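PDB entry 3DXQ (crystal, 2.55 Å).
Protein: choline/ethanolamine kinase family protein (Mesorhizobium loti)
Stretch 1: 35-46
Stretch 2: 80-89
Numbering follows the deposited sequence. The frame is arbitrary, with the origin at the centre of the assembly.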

# COMPACT_ATOMS: atom_id res chain seq x y z
N PHE A 35 7.20 17.95 -1.34
CA PHE A 35 7.93 18.98 -0.63
C PHE A 35 7.09 19.73 0.39
O PHE A 35 5.97 20.14 0.11
CB PHE A 35 8.46 20.00 -1.63
CG PHE A 35 9.36 19.41 -2.64
CD1 PHE A 35 10.72 19.34 -2.41
CD2 PHE A 35 8.85 18.89 -3.82
CE1 PHE A 35 11.56 18.78 -3.33
CE2 PHE A 35 9.68 18.31 -4.75
CZ PHE A 35 11.04 18.26 -4.51
N ARG A 36 7.64 19.96 1.57
CA ARG A 36 6.93 20.73 2.57
C ARG A 36 7.23 22.22 2.36
O ARG A 36 8.38 22.60 2.37
CB ARG A 36 7.37 20.30 3.95
CG ARG A 36 6.57 20.95 5.03
CD ARG A 36 7.17 20.70 6.37
NE ARG A 36 6.82 21.79 7.27
CZ ARG A 36 7.27 21.90 8.51
NH1 ARG A 36 8.09 20.98 9.01
NH2 ARG A 36 6.88 22.95 9.24
N ALA A 37 6.18 23.03 2.15
CA ALA A 37 6.30 24.47 1.95
C ALA A 37 5.48 25.16 3.02
O ALA A 37 4.26 25.25 2.91
CB ALA A 37 5.79 24.84 0.58
N GLY A 38 6.15 25.65 4.07
CA GLY A 38 5.46 26.28 5.19
C GLY A 38 4.78 25.21 6.01
O GLY A 38 5.43 24.36 6.60
N ASP A 39 3.45 25.23 6.01
CA ASP A 39 2.62 24.24 6.70
C ASP A 39 1.81 23.42 5.70
O ASP A 39 0.91 22.68 6.08
CB ASP A 39 1.71 24.98 7.69
CG ASP A 39 2.49 25.87 8.63
OD1 ASP A 39 3.44 25.36 9.23
OD2 ASP A 39 2.19 27.08 8.76
N LEU A 40 2.11 23.56 4.41
CA LEU A 40 1.39 22.83 3.37
C LEU A 40 2.40 21.89 2.71
O LEU A 40 3.59 22.11 2.84
CB LEU A 40 0.79 23.81 2.35
CG LEU A 40 -0.15 24.89 2.89
CD1 LEU A 40 -0.47 25.93 1.83
CD2 LEU A 40 -1.43 24.29 3.41
N CYS A 41 1.92 20.84 2.07
CA CYS A 41 2.78 19.90 1.32
C CYS A 41 2.41 19.92 -0.15
O CYS A 41 1.24 19.87 -0.52
CB CYS A 41 2.62 18.46 1.78
SG CYS A 41 3.17 18.12 3.39
N LEU A 42 3.43 20.03 -0.97
CA LEU A 42 3.28 20.03 -2.41
C LEU A 42 3.66 18.64 -2.90
O LEU A 42 4.75 18.16 -2.56
CB LEU A 42 4.22 21.08 -3.01
CG LEU A 42 4.15 21.34 -4.51
CD1 LEU A 42 2.80 21.89 -4.94
CD2 LEU A 42 5.23 22.31 -4.86
N ARG A 43 2.78 17.97 -3.64
CA ARG A 43 3.05 16.64 -4.18
C ARG A 43 3.11 16.67 -5.72
O ARG A 43 2.13 17.06 -6.37
CB ARG A 43 1.97 15.66 -3.72
CG ARG A 43 1.45 15.93 -2.31
CD ARG A 43 0.53 14.82 -1.80
NE ARG A 43 1.27 13.71 -1.18
CZ ARG A 43 1.67 13.67 0.09
NH1 ARG A 43 1.42 14.69 0.92
NH2 ARG A 43 2.34 12.61 0.55
N ILE A 44 4.24 16.29 -6.30
CA ILE A 44 4.44 16.28 -7.77
C ILE A 44 4.47 14.84 -8.28
O ILE A 44 5.17 14.00 -7.71
CB ILE A 44 5.77 16.92 -8.19
CG1 ILE A 44 5.92 18.36 -7.69
CG2 ILE A 44 5.90 16.88 -9.73
CD1 ILE A 44 5.62 19.42 -8.73
N PRO A 45 3.73 14.54 -9.36
CA PRO A 45 3.76 13.19 -9.93
C PRO A 45 5.06 12.79 -10.68
O PRO A 45 5.61 13.59 -11.46
CB PRO A 45 2.57 13.20 -10.90
CG PRO A 45 1.79 14.43 -10.55
CD PRO A 45 2.77 15.40 -10.07
N GLY A 46 5.51 11.55 -10.47
CA GLY A 46 6.69 11.01 -11.15
C GLY A 46 6.43 10.37 -12.51
O GLY A 46 5.50 9.53 -12.65
N ALA A 80 -4.32 20.16 -14.80
CA ALA A 80 -3.32 20.17 -15.88
C ALA A 80 -2.14 19.24 -15.59
O ALA A 80 -1.65 18.52 -16.48
CB ALA A 80 -2.81 21.60 -16.12
N THR A 81 -1.67 19.24 -14.34
CA THR A 81 -0.44 18.54 -13.99
C THR A 81 -0.63 17.37 -13.03
O THR A 81 0.24 16.51 -12.93
CB THR A 81 0.53 19.54 -13.34
OG1 THR A 81 0.04 19.91 -12.06
CG2 THR A 81 0.66 20.80 -14.21
N GLY A 82 -1.76 17.33 -12.32
CA GLY A 82 -1.97 16.32 -11.28
C GLY A 82 -1.42 16.75 -9.92
O GLY A 82 -1.69 16.10 -8.92
N VAL A 83 -0.66 17.84 -9.88
CA VAL A 83 -0.05 18.37 -8.65
C VAL A 83 -1.07 18.58 -7.52
O VAL A 83 -2.15 19.14 -7.73
CB VAL A 83 0.71 19.66 -8.95
CG1 VAL A 83 1.08 20.39 -7.69
CG2 VAL A 83 1.96 19.33 -9.76
N MSE A 84 -0.72 18.16 -6.30
CA MSE A 84 -1.67 18.16 -5.20
C MSE A 84 -1.11 18.86 -3.95
O MSE A 84 0.05 18.64 -3.57
CB MSE A 84 -2.08 16.73 -4.88
CG MSE A 84 -3.17 16.58 -3.86
SE MSE A 84 -3.35 14.70 -3.32
CE MSE A 84 -4.36 14.07 -4.84
N VAL A 85 -1.93 19.73 -3.34
CA VAL A 85 -1.54 20.40 -2.11
C VAL A 85 -2.34 19.83 -0.94
O VAL A 85 -3.57 19.84 -0.96
CB VAL A 85 -1.77 21.90 -2.17
CG1 VAL A 85 -1.24 22.54 -0.88
CG2 VAL A 85 -1.10 22.50 -3.41
N THR A 86 -1.64 19.33 0.07
CA THR A 86 -2.27 18.82 1.27
C THR A 86 -1.76 19.62 2.45
O THR A 86 -0.84 20.42 2.31
CB THR A 86 -1.94 17.34 1.49
OG1 THR A 86 -0.52 17.18 1.58
CG2 THR A 86 -2.45 16.54 0.33
N ARG A 87 -2.36 19.40 3.61
CA ARG A 87 -1.92 20.10 4.80
C ARG A 87 -0.84 19.27 5.45
O ARG A 87 -0.93 18.05 5.48
CB ARG A 87 -3.10 20.37 5.74
CG ARG A 87 -2.66 21.07 7.02
CD ARG A 87 -3.79 21.83 7.70
NE ARG A 87 -3.81 23.22 7.28
CZ ARG A 87 -4.68 23.76 6.45
NH1 ARG A 87 -5.67 23.05 5.92
NH2 ARG A 87 -4.58 25.02 6.16
N TYR A 88 0.20 19.94 5.94
CA TYR A 88 1.27 19.25 6.62
C TYR A 88 0.87 19.00 8.05
O TYR A 88 0.39 19.90 8.74
CB TYR A 88 2.58 20.04 6.62
CG TYR A 88 3.69 19.36 7.40
CD1 TYR A 88 4.26 18.17 6.93
CD2 TYR A 88 4.17 19.89 8.59
CE1 TYR A 88 5.30 17.54 7.63
CE2 TYR A 88 5.21 19.26 9.30
CZ TYR A 88 5.76 18.09 8.80
OH TYR A 88 6.77 17.46 9.49
N ILE A 89 1.12 17.77 8.48
CA ILE A 89 0.90 17.30 9.85
C ILE A 89 2.17 17.44 10.70
O ILE A 89 3.11 16.63 10.61
CB ILE A 89 0.51 15.84 9.80
CG1 ILE A 89 -0.81 15.72 9.06
CG2 ILE A 89 0.39 15.27 11.21
CD1 ILE A 89 -1.15 14.29 8.71

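The two stretches are joined chiefly by antiparallel backbone pairing between strand 40-45 and strand 84-87, whose N-to-C directions lie 153° apart. Two residue pairs supply reciprocal hydrogen bonds. Cys41 N donates to Thr86 O at 2.8 Å with a nearly linear N-H...O angle of 174°, and Thr86 N returns the bond to Cys41 O at 3.0 Å. Two residues along, Arg43 N reaches Met84 O at 2.8 Å and Met84 N reaches Arg43 O at 3.1 Å. A fifth backbone bond, from Tyr88 N to Asp39 O (2.8 Å, 157°), extends the ladder past the strand into the type II' turn from Ala37 to Leu40. Between these bonds, CA-H...O contacts fill the non-hydrogen-bonded positions; the shortest runs from Val85 CA to Cys41 O, 3.2 Å.

One side-chain hydrogen bond crosses the interface. Arg43 NH1 donates to Thr86 OG1 at 3.2 Å, with an angle of 136° that is far from linear. Both side chains lie on the same face of the sheet, and the Arg43 chain, with chi3 at 86°, bends so that the hydroxyl meets the edge of its guanidinium. Cys41 and Met84, a selenomethionine here, share this face, although the end of Met84 leads away from the other stretch.

Tyr88 has the largest area covered by the opposing stretch, 106 Å². The guanidinium of Arg36 lies flat on its ring, with centres 4.1 Å apart and planes at 12°, while Arg36 CD sits 3.6 Å from the ring centroid, only 2° off the normal. Arg36, extended with chi1 to chi3 all t, also donates from NE to Gly38 O at 3.0 Å, a bond that helps fix the stacked group. Cys41 SG approaches the ring edge instead, 3.7 Å from Tyr88 CD1; its small side chain fits beside the ring.

On the other face, Leu42 and Val85 pair, and the packing is apolar. Leu42 CD1 lies 3.6 Å from Val83 CG1 and 4.2 Å from Val85 CG2, so a single methyl touches both valines. Ile44 CD1 adds a contact of 3.8 Å to Val83 CG2. These four residues are buried, where branched hydrocarbon side chains can pack without unmet polar groups.

At the far end, Pro45 CG rests 3.5 Å from Thr81 O. Gly82 suits this corner: its phi/psi of 87/-10 would jam a CB against the preceding carbonyl, and an ideal CB would lie a tight 3.4 Å from Pro45 CG. Altogether the contact buries 763 Å², summed over both sides.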